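Local coordinates for peptidase M16 domain protein (Alicyclobacillus acidocaldarius subsp. acidocaldarius DSM 446, PDB 4XEA) that probably acts as a metal-dependent peptidase of the M16 (insulinase) family and carries a metal ion at the inverted zinc-binding motif of that family, at residues F35-G40 against S192-V197; A368-N373 against F385-V390; V20-R25 against E206-I211; N267-D272 against V375-R380; F188-N193 against E222-E227. All blocks are in the same frame, centred on the assembly; numbering follows the deposited sequence.

Contact 1. Residues F35-G40 against S192-V197; sequences FATRYG and SNMVLV
Antiparallel pairing of strands 31-37 and 194-200, neighbours in the six-stranded mixed sheet, defines this contact, and the pairing runs on into the turn after the first strand. The short strand axes lie 4.8 Å apart at 159°. Ala36 and Val195 are the hydrogen-bonded pair: Ala36 N reaches Val195 O at 2.9 Å and 166°, and Val195 N returns a bond to Ala36 O. Phe35-Leu196 and Thr37-Met194, the non-hydrogen-bonded pairs flanking it, put their side chains on the other face. There Phe35 CG is anti to the backbone N, and selenomethionine Met194, bent at chi3, lays CE over the middle of the Phe35 ring, 3.6 Å from the centroid. This CH-pi approach, with SE oblique to the ring, makes a Met-aromatic contact, on which helix 105-116 packs. Arg38, centre of an inverse gamma turn, prolongs the ladder: its N lies 3.0 Å from Asn193 O, almost along the C=O axis. Asn193 ND2 donates twice, to Phe188 O and to Arg38 O, standing above the Arg38 carbonyl plane in the second bond. The Arg38 guanidinium is fixed on several sides. NE bonds to Leu379 O, a water joins NH2 to Ser192 O, and NH1 meets Asn193 OD1 at 3.1 Å, in the guanidinium plane but above that of the amide, the two planes standing 49° apart.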
# COMPACT_ATOMS: atom_id res chain seq x y z
N PHE A 35 19.17 -6.24 -5.63
CA PHE A 35 20.61 -6.31 -5.43
C PHE A 35 20.92 -5.34 -4.26
O PHE A 35 20.69 -4.14 -4.39
CB PHE A 35 21.29 -5.85 -6.74
CG PHE A 35 22.78 -6.10 -6.83
CD1 PHE A 35 23.43 -7.07 -6.08
CD2 PHE A 35 23.53 -5.41 -7.78
CE1 PHE A 35 24.81 -7.28 -6.21
CE2 PHE A 35 24.91 -5.63 -7.93
CZ PHE A 35 25.54 -6.56 -7.13
N ALA A 36 21.38 -5.87 -3.13
CA ALA A 36 21.57 -5.05 -1.92
C ALA A 36 22.92 -5.21 -1.32
O ALA A 36 23.55 -6.27 -1.47
CB ALA A 36 20.51 -5.37 -0.88
N THR A 37 23.34 -4.16 -0.60
CA THR A 37 24.64 -4.15 0.07
C THR A 37 24.46 -4.03 1.58
O THR A 37 23.58 -3.31 2.05
CB THR A 37 25.56 -3.01 -0.43
OG1 THR A 37 26.77 -2.97 0.34
CG2 THR A 37 24.84 -1.69 -0.32
N ARG A 38 25.30 -4.78 2.32
CA ARG A 38 25.39 -4.66 3.79
C ARG A 38 26.16 -3.38 4.19
O ARG A 38 27.30 -3.42 4.71
CB ARG A 38 26.09 -5.89 4.35
CG ARG A 38 25.98 -6.06 5.84
CD ARG A 38 26.73 -7.29 6.35
NE ARG A 38 26.25 -8.61 5.86
CZ ARG A 38 26.76 -9.31 4.84
NH1 ARG A 38 27.74 -8.82 4.08
NH2 ARG A 38 26.25 -10.51 4.56
N TYR A 39 25.48 -2.27 3.98
CA TYR A 39 25.98 -0.92 4.22
C TYR A 39 24.78 0.00 4.28
O TYR A 39 23.96 0.05 3.35
CB TYR A 39 26.89 -0.49 3.08
CG TYR A 39 27.44 0.92 3.22
CD1 TYR A 39 28.04 1.34 4.40
CD2 TYR A 39 27.37 1.82 2.17
CE1 TYR A 39 28.56 2.61 4.54
CE2 TYR A 39 27.91 3.10 2.29
CZ TYR A 39 28.52 3.48 3.47
OH TYR A 39 29.06 4.72 3.59
N GLY A 40 24.63 0.74 5.38
CA GLY A 40 23.54 1.71 5.46
C GLY A 40 23.92 2.93 6.24
O GLY A 40 25.10 3.17 6.48
N SER A 192 31.35 -9.38 -2.49
CA SER A 192 31.44 -10.17 -1.28
C SER A 192 30.63 -9.55 -0.15
O SER A 192 30.33 -10.24 0.84
CB SER A 192 32.91 -10.31 -0.82
OG SER A 192 33.46 -9.04 -0.52
N ASN A 193 30.27 -8.26 -0.28
CA ASN A 193 29.46 -7.59 0.74
C ASN A 193 27.98 -7.48 0.35
O ASN A 193 27.22 -6.75 1.01
CB ASN A 193 30.01 -6.19 1.05
CG ASN A 193 29.44 -5.62 2.40
OD1 ASN A 193 29.40 -6.30 3.43
ND2 ASN A 193 29.09 -4.35 2.39
N MSE A 194 27.60 -8.17 -0.73
CA MSE A 194 26.28 -7.99 -1.34
C MSE A 194 25.50 -9.28 -1.56
O MSE A 194 26.01 -10.39 -1.34
CB MSE A 194 26.39 -7.18 -2.65
CG MSE A 194 27.04 -5.82 -2.47
SE MSE A 194 26.91 -4.60 -3.99
CE MSE A 194 24.97 -4.28 -4.09
N VAL A 195 24.24 -9.12 -2.01
CA VAL A 195 23.34 -10.24 -2.22
C VAL A 195 22.39 -9.86 -3.36
O VAL A 195 22.02 -8.69 -3.50
CB VAL A 195 22.57 -10.64 -0.94
CG1 VAL A 195 21.54 -9.54 -0.49
CG2 VAL A 195 21.93 -12.03 -1.09
N LEU A 196 22.07 -10.86 -4.19
CA LEU A 196 21.15 -10.73 -5.32
C LEU A 196 20.05 -11.78 -5.17
O LEU A 196 20.35 -12.99 -5.10
CB LEU A 196 21.88 -10.94 -6.66
CG LEU A 196 21.06 -10.83 -7.95
CD1 LEU A 196 20.43 -9.41 -8.08
CD2 LEU A 196 21.93 -11.18 -9.16
N VAL A 197 18.80 -11.33 -5.13
CA VAL A 197 17.65 -12.22 -4.87
C VAL A 197 16.56 -11.88 -5.90
O VAL A 197 16.28 -10.71 -6.14
CB VAL A 197 17.13 -12.10 -3.44
CG1 VAL A 197 16.02 -13.06 -3.16
CG2 VAL A 197 18.30 -12.37 -2.41
O HOH W 1 28.02 -11.44 2.24

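Contact 2. Residues A368-N373 against F385-V390; sequences AFLVRN and FAFADV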
# COMPACT_ATOMS: atom_id res chain seq x y z
N ALA A 368 7.61 -9.58 -3.98
CA ALA A 368 8.31 -8.50 -3.25
C ALA A 368 8.65 -8.91 -1.82
O ALA A 368 9.77 -8.70 -1.36
CB ALA A 368 7.52 -7.21 -3.25
N PHE A 369 7.70 -9.47 -1.09
CA PHE A 369 8.00 -9.96 0.27
C PHE A 369 9.10 -11.05 0.29
O PHE A 369 10.11 -10.96 1.04
CB PHE A 369 6.71 -10.45 0.94
CG PHE A 369 6.92 -11.03 2.33
CD1 PHE A 369 6.69 -10.24 3.46
CD2 PHE A 369 7.29 -12.36 2.51
CE1 PHE A 369 6.86 -10.76 4.76
CE2 PHE A 369 7.49 -12.89 3.82
CZ PHE A 369 7.25 -12.07 4.93
N LEU A 370 8.95 -12.08 -0.53
CA LEU A 370 9.95 -13.14 -0.58
C LEU A 370 11.36 -12.57 -0.78
O LEU A 370 12.32 -12.99 -0.12
CB LEU A 370 9.64 -14.11 -1.73
CG LEU A 370 8.45 -15.01 -1.52
CD1 LEU A 370 7.96 -15.61 -2.86
CD2 LEU A 370 8.76 -16.07 -0.52
N VAL A 371 11.47 -11.62 -1.69
CA VAL A 371 12.78 -11.09 -2.07
C VAL A 371 13.34 -10.20 -0.96
O VAL A 371 14.45 -10.43 -0.48
CB VAL A 371 12.69 -10.32 -3.43
CG1 VAL A 371 13.96 -9.52 -3.64
CG2 VAL A 371 12.45 -11.32 -4.61
N ARG A 372 12.55 -9.20 -0.56
CA ARG A 372 12.94 -8.21 0.46
C ARG A 372 13.38 -8.91 1.74
O ARG A 372 14.42 -8.58 2.32
CB ARG A 372 11.77 -7.28 0.79
CG ARG A 372 11.94 -5.79 0.41
CD ARG A 372 10.76 -4.91 0.85
NE ARG A 372 10.06 -5.42 2.04
CZ ARG A 372 8.82 -5.89 2.02
NH1 ARG A 372 8.11 -5.90 0.90
NH2 ARG A 372 8.26 -6.35 3.14
N ASN A 373 12.59 -9.87 2.18
CA ASN A 373 12.93 -10.61 3.41
C ASN A 373 14.11 -11.56 3.31
O ASN A 373 14.92 -11.64 4.25
CB ASN A 373 11.69 -11.26 3.96
CG ASN A 373 10.79 -10.22 4.58
OD1 ASN A 373 11.02 -9.83 5.68
ND2 ASN A 373 9.87 -9.67 3.81
N PHE A 385 19.97 -18.46 5.25
CA PHE A 385 18.57 -18.17 5.56
C PHE A 385 17.61 -19.08 4.81
O PHE A 385 17.88 -19.44 3.66
CB PHE A 385 18.21 -16.73 5.19
CG PHE A 385 16.76 -16.40 5.42
CD1 PHE A 385 16.28 -16.28 6.72
CD2 PHE A 385 15.88 -16.24 4.35
CE1 PHE A 385 14.96 -15.99 6.95
CE2 PHE A 385 14.54 -15.97 4.57
CZ PHE A 385 14.08 -15.82 5.86
N ALA A 386 16.50 -19.44 5.45
CA ALA A 386 15.41 -20.14 4.79
C ALA A 386 14.13 -19.66 5.46
O ALA A 386 14.10 -19.48 6.67
CB ALA A 386 15.57 -21.66 4.94
N PHE A 387 13.08 -19.43 4.68
CA PHE A 387 11.78 -19.06 5.27
C PHE A 387 11.22 -20.11 6.24
O PHE A 387 10.50 -19.77 7.20
CB PHE A 387 10.76 -18.74 4.16
CG PHE A 387 10.98 -17.40 3.54
CD1 PHE A 387 10.75 -16.26 4.28
CD2 PHE A 387 11.45 -17.28 2.25
CE1 PHE A 387 10.99 -15.02 3.75
CE2 PHE A 387 11.68 -16.02 1.71
CZ PHE A 387 11.46 -14.90 2.48
N ALA A 388 11.58 -21.38 6.04
CA ALA A 388 11.21 -22.43 6.98
C ALA A 388 11.71 -22.09 8.36
O ALA A 388 11.15 -22.58 9.35
CB ALA A 388 11.77 -23.81 6.53
N ASP A 389 12.77 -21.29 8.44
CA ASP A 389 13.35 -20.89 9.71
C ASP A 389 12.34 -19.99 10.47
O ASP A 389 12.21 -20.10 11.69
CB ASP A 389 14.67 -20.09 9.56
CG ASP A 389 15.83 -20.90 8.93
OD1 ASP A 389 15.80 -22.15 8.90
OD2 ASP A 389 16.81 -20.22 8.52
N VAL A 390 11.68 -19.08 9.75
CA VAL A 390 10.69 -18.18 10.33
C VAL A 390 9.46 -18.98 10.73
O VAL A 390 9.03 -18.94 11.88
CB VAL A 390 10.32 -17.04 9.34
CG1 VAL A 390 9.20 -16.11 9.90
CG2 VAL A 390 11.56 -16.23 9.01
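Apolar contacts dominate this meeting of helix 367-379 with segment 385-390, nearly all through the Phe387 ring. CG of Phe387 is anti to its carbonyl carbon, which sends the ring at the helix rim first. The Leu370 side chain crosses it at about a right angle, CD2 3.7 Å from Phe387 CE2, and Asn373 CB lies at the ring edge, 3.8 Å from CE1. Phe369 CE2 comes obliquely to the same CE1. Over the centre of one Phe387 face sits Phe385 CE2, 3.6 Å above the plane. Among polar atoms, Leu370 O lies in the ring plane, 3.3 Å from Phe387 CZ. Asn373 ND2 bonds back to Phe369 O at 3.1 Å, over a face of the Phe369 ring, leaving CB for Phe387. An alanine at Phe387 removes the ring, and would probably loosen this segment's seat on the helix and leave Phe385 less supported. Strands 31-37 and 194-200 lie against Val371 of the same helix, while Phe385 and Val390 pack on Ile269 of helix 265-283.

Contact 3. Residues V20-R25 against E206-I211; sequences VTLMPR and EIAHVI
Val20 and Leu22, two residues apart on strand 19-24, both point at segment 206-211 of helix 204-216 and meet Ile211 tip to tip. The helix answers with Ile207 and Ile211, one turn apart, with Ala208 beside them, and the short axes run nearly antiparallel, 157° apart at a closest approach of 10.2 Å. Ile211 is the shared partner. Its CG1 is anti to the carbonyl carbon and its chain is extended to CD1, which lies 3.9 Å from Val20 CG1 and 4.2 Å from Leu22 CD2. Leu22, whose CG is likewise anti to the carbonyl carbon, splits its two methyls: CD2 faces Ile211 and, at 4.3 Å, Ile207 CG2, whereas CD1 rests 4.0 Å from Ala208 CB. The small methyl of Ala208 thus lets the leucine branch come close to the helix backbone, with CD1 4.0 Å from Ala208 N. The side-chain contacts are all carbon to carbon, as expected for a helix laid on a sheet. Ile211 also touches Leu196 of strand 194-200 and Val109 of helix 105-116, so helix 204-216 lies beside helix 105-116 on one face of the sheet, while Thr21 and Met23 turn to helix 367-379 on the other.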
# COMPACT_ATOMS: atom_id res chain seq x y z
N VAL A 20 23.67 -15.46 -4.50
CA VAL A 20 22.53 -15.32 -5.35
C VAL A 20 21.47 -16.31 -4.90
O VAL A 20 21.79 -17.47 -4.62
CB VAL A 20 22.83 -15.61 -6.85
CG1 VAL A 20 21.52 -15.39 -7.74
CG2 VAL A 20 23.98 -14.74 -7.38
N THR A 21 20.22 -15.86 -4.83
CA THR A 21 19.08 -16.74 -4.56
C THR A 21 18.01 -16.48 -5.60
O THR A 21 17.53 -15.35 -5.71
CB THR A 21 18.50 -16.50 -3.16
OG1 THR A 21 19.43 -17.01 -2.17
CG2 THR A 21 17.15 -17.20 -3.01
N LEU A 22 17.64 -17.51 -6.36
CA LEU A 22 16.60 -17.42 -7.37
C LEU A 22 15.41 -18.26 -6.93
O LEU A 22 15.56 -19.38 -6.45
CB LEU A 22 17.10 -17.91 -8.74
CG LEU A 22 18.36 -17.29 -9.35
CD1 LEU A 22 18.75 -18.01 -10.68
CD2 LEU A 22 18.23 -15.79 -9.55
N MSE A 23 14.22 -17.69 -7.06
CA MSE A 23 12.96 -18.37 -6.75
C MSE A 23 12.00 -18.33 -7.95
O MSE A 23 11.06 -17.54 -7.98
CB MSE A 23 12.31 -17.71 -5.52
CG MSE A 23 13.03 -18.00 -4.21
SE MSE A 23 12.31 -16.91 -2.77
CE MSE A 23 13.37 -15.31 -3.10
N PRO A 24 12.23 -19.20 -8.96
CA PRO A 24 11.36 -19.18 -10.13
C PRO A 24 9.93 -19.64 -9.82
O PRO A 24 9.74 -20.62 -9.12
CB PRO A 24 12.07 -20.15 -11.10
CG PRO A 24 12.93 -21.02 -10.23
CD PRO A 24 13.34 -20.17 -9.08
N ARG A 25 8.93 -18.90 -10.30
CA ARG A 25 7.51 -19.19 -10.08
C ARG A 25 6.86 -18.99 -11.44
O ARG A 25 6.46 -17.88 -11.78
CB ARG A 25 6.91 -18.25 -9.02
CG ARG A 25 7.74 -18.19 -7.72
CD ARG A 25 7.27 -17.08 -6.77
NE ARG A 25 5.94 -17.37 -6.24
CZ ARG A 25 5.07 -16.48 -5.77
NH1 ARG A 25 5.36 -15.18 -5.71
NH2 ARG A 25 3.88 -16.90 -5.35
N GLU A 206 18.36 -19.95 -17.27
CA GLU A 206 18.71 -18.82 -18.14
C GLU A 206 19.34 -17.69 -17.35
O GLU A 206 20.41 -17.18 -17.71
CB GLU A 206 17.47 -18.30 -18.86
CG GLU A 206 17.72 -17.07 -19.77
CD GLU A 206 16.44 -16.30 -20.11
OE1 GLU A 206 15.37 -16.58 -19.50
OE2 GLU A 206 16.50 -15.42 -20.99
N ILE A 207 18.69 -17.30 -16.25
CA ILE A 207 19.14 -16.15 -15.49
C ILE A 207 20.44 -16.45 -14.72
O ILE A 207 21.31 -15.58 -14.60
CB ILE A 207 18.03 -15.63 -14.55
CG1 ILE A 207 16.82 -15.10 -15.35
CG2 ILE A 207 18.57 -14.54 -13.62
CD1 ILE A 207 17.16 -14.05 -16.42
N ALA A 208 20.58 -17.68 -14.21
CA ALA A 208 21.81 -18.09 -13.50
C ALA A 208 23.03 -18.00 -14.39
O ALA A 208 24.10 -17.61 -13.94
CB ALA A 208 21.68 -19.48 -12.93
N HIS A 209 22.87 -18.34 -15.66
CA HIS A 209 23.94 -18.25 -16.65
C HIS A 209 24.26 -16.78 -16.99
O HIS A 209 25.41 -16.40 -17.11
CB HIS A 209 23.51 -19.06 -17.88
CG HIS A 209 24.50 -19.07 -19.00
ND1 HIS A 209 25.71 -19.72 -18.91
CD2 HIS A 209 24.43 -18.56 -20.25
CE1 HIS A 209 26.36 -19.59 -20.06
NE2 HIS A 209 25.60 -18.89 -20.89
N VAL A 210 23.23 -15.96 -17.16
CA VAL A 210 23.44 -14.52 -17.40
C VAL A 210 24.24 -13.84 -16.25
O VAL A 210 25.13 -12.99 -16.49
CB VAL A 210 22.09 -13.79 -17.56
CG1 VAL A 210 22.27 -12.27 -17.56
CG2 VAL A 210 21.35 -14.27 -18.79
N ILE A 211 23.92 -14.21 -15.02
CA ILE A 211 24.57 -13.58 -13.87
C ILE A 211 26.05 -14.00 -13.87
O ILE A 211 26.92 -13.14 -13.77
CB ILE A 211 23.88 -13.95 -12.51
CG1 ILE A 211 22.45 -13.44 -12.44
CG2 ILE A 211 24.65 -13.35 -11.31
CD1 ILE A 211 21.59 -14.14 -11.39

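Contact 4. Residues N267-D272 against V375-R380; sequences NLIEQD and VTYFLR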
# COMPACT_ATOMS: atom_id res chain seq x y z
N ASN A 267 19.46 -15.60 15.95
CA ASN A 267 18.98 -14.92 17.16
C ASN A 267 18.07 -13.70 16.82
O ASN A 267 17.09 -13.40 17.52
CB ASN A 267 20.16 -14.46 18.03
CG ASN A 267 20.93 -15.62 18.70
OD1 ASN A 267 20.39 -16.70 18.96
ND2 ASN A 267 22.21 -15.39 18.96
N LEU A 268 18.43 -12.99 15.77
CA LEU A 268 17.70 -11.84 15.32
C LEU A 268 16.35 -12.27 14.77
O LEU A 268 15.32 -11.65 15.08
CB LEU A 268 18.49 -11.08 14.27
CG LEU A 268 17.80 -9.86 13.65
CD1 LEU A 268 18.82 -8.75 13.37
CD2 LEU A 268 17.11 -10.28 12.38
N ILE A 269 16.35 -13.33 13.97
CA ILE A 269 15.12 -13.89 13.40
C ILE A 269 14.16 -14.27 14.52
O ILE A 269 12.94 -14.00 14.46
CB ILE A 269 15.38 -15.11 12.50
CG1 ILE A 269 16.05 -14.74 11.15
CG2 ILE A 269 14.06 -15.87 12.24
CD1 ILE A 269 16.76 -15.94 10.38
N GLU A 270 14.68 -14.93 15.54
CA GLU A 270 13.82 -15.39 16.63
C GLU A 270 13.24 -14.21 17.41
O GLU A 270 12.06 -14.19 17.77
CB GLU A 270 14.61 -16.35 17.57
CG GLU A 270 13.76 -17.11 18.59
CD GLU A 270 13.35 -16.27 19.81
OE1 GLU A 270 13.98 -15.21 20.05
OE2 GLU A 270 12.40 -16.69 20.53
N GLN A 271 14.08 -13.25 17.72
CA GLN A 271 13.65 -12.11 18.56
C GLN A 271 12.65 -11.20 17.80
O GLN A 271 11.67 -10.73 18.37
CB GLN A 271 14.87 -11.33 19.00
CG GLN A 271 14.63 -10.27 20.05
CD GLN A 271 15.92 -9.75 20.61
OE1 GLN A 271 16.66 -10.49 21.25
NE2 GLN A 271 16.21 -8.49 20.38
N ASP A 272 12.92 -10.97 16.52
CA ASP A 272 12.01 -10.20 15.64
C ASP A 272 10.63 -10.89 15.49
O ASP A 272 9.56 -10.25 15.60
CB ASP A 272 12.70 -10.00 14.29
CG ASP A 272 12.04 -8.94 13.41
OD1 ASP A 272 11.41 -7.98 13.91
OD2 ASP A 272 12.18 -9.06 12.17
N VAL A 375 16.65 -11.05 1.40
CA VAL A 375 17.75 -10.08 1.42
C VAL A 375 18.07 -9.60 2.83
O VAL A 375 19.24 -9.59 3.26
CB VAL A 375 17.45 -8.85 0.58
CG1 VAL A 375 18.47 -7.76 0.86
CG2 VAL A 375 17.42 -9.21 -0.96
N THR A 376 17.02 -9.16 3.51
CA THR A 376 17.15 -8.53 4.81
C THR A 376 17.71 -9.46 5.87
O THR A 376 18.64 -9.10 6.57
CB THR A 376 15.79 -7.86 5.25
OG1 THR A 376 15.55 -6.76 4.36
CG2 THR A 376 15.94 -7.28 6.63
N TYR A 377 17.14 -10.65 6.00
CA TYR A 377 17.65 -11.61 6.98
C TYR A 377 19.05 -12.13 6.63
O TYR A 377 19.88 -12.34 7.52
CB TYR A 377 16.66 -12.77 7.17
CG TYR A 377 15.39 -12.36 7.94
CD1 TYR A 377 15.51 -11.67 9.16
CD2 TYR A 377 14.10 -12.65 7.49
CE1 TYR A 377 14.43 -11.29 9.88
CE2 TYR A 377 12.96 -12.28 8.26
CZ TYR A 377 13.16 -11.59 9.45
OH TYR A 377 12.14 -11.15 10.26
N PHE A 378 19.31 -12.36 5.35
CA PHE A 378 20.67 -12.75 4.93
C PHE A 378 21.72 -11.73 5.34
O PHE A 378 22.71 -12.06 6.01
CB PHE A 378 20.74 -13.02 3.41
CG PHE A 378 22.14 -13.27 2.95
CD1 PHE A 378 22.70 -14.52 3.07
CD2 PHE A 378 22.90 -12.21 2.48
CE1 PHE A 378 24.03 -14.74 2.68
CE2 PHE A 378 24.24 -12.39 2.12
CZ PHE A 378 24.81 -13.64 2.23
N LEU A 379 21.49 -10.47 5.02
CA LEU A 379 22.46 -9.43 5.28
C LEU A 379 22.67 -9.17 6.81
O LEU A 379 23.77 -8.82 7.24
CB LEU A 379 22.12 -8.14 4.56
CG LEU A 379 22.23 -8.15 3.01
CD1 LEU A 379 21.81 -6.78 2.45
CD2 LEU A 379 23.67 -8.51 2.54
N ARG A 380 21.63 -9.41 7.59
CA ARG A 380 21.69 -9.31 9.05
C ARG A 380 22.26 -10.55 9.74
O ARG A 380 22.21 -10.66 10.98
CB ARG A 380 20.27 -9.02 9.56
CG ARG A 380 19.95 -7.52 9.39
CD ARG A 380 18.46 -7.22 9.61
NE ARG A 380 18.20 -5.83 9.23
CZ ARG A 380 17.01 -5.26 9.03
NH1 ARG A 380 15.87 -5.91 9.25
NH2 ARG A 380 16.98 -3.99 8.63
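Helix-on-helix packing joins helix 265-283 to the end of helix 367-379, the latter lying against the six-stranded sheet; the short axes approach to 10.8 Å at 130°. Leu268 comes first. Its CG, anti to the backbone N, brings the branch toward the other helix, where the two methyls take different partners: CD2 lies in the plane of the Tyr377 ring at its edge, 3.8 Å from CE1, and CD1 meets the aliphatic part of Arg380, 4.1 Å from CD. Ile269 takes the face of that ring. Its CG1 stands 4.1 Å from the Tyr377 centroid, a CH-pi contact displaced toward CD1, so the ring is met at edge and face by consecutive residues. One turn after Leu268, Asp272 receives the end of the tyrosine. The extended Arg380 chain carries its guanidinium past this site to a salt bridge with Asp93, and NH1 stays 5.7 Å from Asp272 OD2, too far for a salt bridge, though its charge, partly offset by Asp93, may still favour the ionised carboxylate. The polar link is short: Tyr377 OH donates to Asp272 OD2 at 2.8 Å, arriving 26° above the carboxylate plane, with ring and carboxylate planes 65° apart.

Contact 5. Residues F188-N193 against E222-E227; sequences FYHPSN and EPPAIE
The chain leaves helix 178-188, makes a 3-10 turn at 191-193 closed by Asn193 N to His190 O (2.8 Å), and meets an extended strip, 222-227, most closely at the CA atoms of Ser192 and Pro223, 6.2 Å apart. His190 is central, its CG anti to the backbone N and its imidazole between prolines: Pro223 CA sits over one face, 3.7 Å from the centroid in a CH-pi contact, and Pro191 CD over the opposite face. Pro224 CD approaches obliquely, 3.6 Å from CG. Its nitrogens fix the ring's rotation: ND1 takes a bond from Ser192 N at 3.1 Å and shares another with Ser192 OG, while NE2 is bonded to Lys221 O. An alanine at His190 removes this proline packing and the bonds to Ser192 and Lys221 O, and would probably loosen both the turn and its hold on the strip. A water links Ser192 OG to Pro224 O, 2.8 Å from each. Ile226 CD1 comes 3.8 Å from Phe188 CD2, oblique to its ring. The strip runs into strand 227-229 of the small three-stranded sheet, Ala225 O bonding to Thr48 OG1 of strand 45-48, and so links that sheet to the turn before strand 194-200.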
# COMPACT_ATOMS: atom_id res chain seq x y z
N PHE A 188 32.30 -1.01 0.37
CA PHE A 188 31.03 -1.66 0.70
C PHE A 188 30.29 -2.22 -0.48
O PHE A 188 29.39 -3.02 -0.29
CB PHE A 188 30.12 -0.69 1.46
CG PHE A 188 30.59 -0.40 2.86
CD1 PHE A 188 31.23 0.79 3.16
CD2 PHE A 188 30.40 -1.33 3.88
CE1 PHE A 188 31.69 1.07 4.45
CE2 PHE A 188 30.82 -1.05 5.18
CZ PHE A 188 31.46 0.15 5.48
N TYR A 189 30.65 -1.83 -1.69
CA TYR A 189 29.95 -2.30 -2.88
C TYR A 189 30.69 -3.43 -3.58
O TYR A 189 30.37 -3.75 -4.70
CB TYR A 189 29.68 -1.15 -3.82
CG TYR A 189 28.42 -0.40 -3.47
CD1 TYR A 189 28.38 0.46 -2.37
CD2 TYR A 189 27.25 -0.55 -4.23
CE1 TYR A 189 27.22 1.15 -2.02
CE2 TYR A 189 26.10 0.16 -3.91
CZ TYR A 189 26.08 0.99 -2.78
OH TYR A 189 24.96 1.71 -2.45
N HIS A 190 31.65 -4.03 -2.89
CA HIS A 190 32.28 -5.22 -3.40
C HIS A 190 31.27 -6.37 -3.38
O HIS A 190 30.47 -6.46 -2.47
CB HIS A 190 33.52 -5.60 -2.55
CG HIS A 190 34.35 -6.66 -3.19
ND1 HIS A 190 34.06 -8.00 -3.07
CD2 HIS A 190 35.45 -6.57 -3.97
CE1 HIS A 190 34.96 -8.70 -3.75
NE2 HIS A 190 35.81 -7.86 -4.31
N PRO A 191 31.33 -7.26 -4.37
CA PRO A 191 30.30 -8.31 -4.41
C PRO A 191 30.23 -9.23 -3.19
O PRO A 191 29.15 -9.78 -2.90
CB PRO A 191 30.65 -9.11 -5.69
CG PRO A 191 31.98 -8.54 -6.19
CD PRO A 191 32.09 -7.17 -5.64
N SER A 192 31.35 -9.38 -2.49
CA SER A 192 31.44 -10.17 -1.28
C SER A 192 30.63 -9.55 -0.15
O SER A 192 30.33 -10.24 0.84
CB SER A 192 32.91 -10.31 -0.82
OG SER A 192 33.46 -9.04 -0.52
N ASN A 193 30.27 -8.26 -0.28
CA ASN A 193 29.46 -7.59 0.74
C ASN A 193 27.98 -7.48 0.35
O ASN A 193 27.22 -6.75 1.01
CB ASN A 193 30.01 -6.19 1.05
CG ASN A 193 29.44 -5.62 2.40
OD1 ASN A 193 29.40 -6.30 3.43
ND2 ASN A 193 29.09 -4.35 2.39
N GLU A 222 40.42 -7.93 -4.57
CA GLU A 222 40.31 -8.77 -3.40
C GLU A 222 39.26 -8.17 -2.51
O GLU A 222 39.14 -6.95 -2.43
CB GLU A 222 41.64 -8.87 -2.63
CG GLU A 222 42.73 -9.60 -3.41
CD GLU A 222 42.19 -10.85 -4.11
OE1 GLU A 222 41.54 -11.69 -3.44
OE2 GLU A 222 42.39 -10.96 -5.34
N PRO A 223 38.48 -9.04 -1.86
CA PRO A 223 37.42 -8.49 -1.03
C PRO A 223 38.00 -7.63 0.10
O PRO A 223 38.87 -8.08 0.82
CB PRO A 223 36.69 -9.73 -0.50
CG PRO A 223 37.46 -10.94 -1.01
CD PRO A 223 38.36 -10.49 -2.07
N PRO A 224 37.57 -6.38 0.23
CA PRO A 224 37.87 -5.64 1.46
C PRO A 224 37.38 -6.34 2.75
O PRO A 224 36.30 -6.93 2.79
CB PRO A 224 37.12 -4.32 1.28
CG PRO A 224 36.83 -4.25 -0.21
CD PRO A 224 36.63 -5.65 -0.63
N ALA A 225 38.24 -6.32 3.77
CA ALA A 225 37.90 -6.70 5.13
C ALA A 225 37.33 -5.44 5.80
O ALA A 225 37.90 -4.37 5.71
CB ALA A 225 39.18 -7.16 5.88
N ILE A 226 36.21 -5.58 6.52
CA ILE A 226 35.56 -4.46 7.15
C ILE A 226 35.42 -4.76 8.64
O ILE A 226 34.84 -5.78 8.99
CB ILE A 226 34.19 -4.27 6.53
CG1 ILE A 226 34.30 -3.99 5.00
CG2 ILE A 226 33.38 -3.15 7.30
CD1 ILE A 226 32.96 -4.10 4.27
N GLU A 227 35.98 -3.93 9.51
CA GLU A 227 35.67 -4.02 10.96
C GLU A 227 34.60 -2.91 11.21
O GLU A 227 34.90 -1.73 11.05
CB GLU A 227 36.88 -3.79 11.84
CG GLU A 227 36.55 -3.94 13.31
CD GLU A 227 37.61 -3.50 14.24
OE1 GLU A 227 38.54 -2.85 13.80
OE2 GLU A 227 37.52 -3.80 15.44
O HOH W 2 33.74 -7.23 1.58

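Overall arrangement
Contacts 1 and 3 share the six-stranded sheet: strand 194-200 pairs with 31-37 in contact 1 and lies beside 19-24 of contact 3, within whose chain loop contact 1 is nested. Contact 5 shares Ser192 and Asn193 with contact 1, their centres about 10 Å apart, and adds the loops at that end of the sheet. Contacts 2 and 4, also about 10 Å apart, both use helix 367-379 and alternate along the chain, after the other three. That helix packs on the sheet through Val371 and Val375, so this late part of the chain joins the six-stranded sheet to helix 265-283. Contacts 2 and 5 stand about 24 Å apart and do not touch.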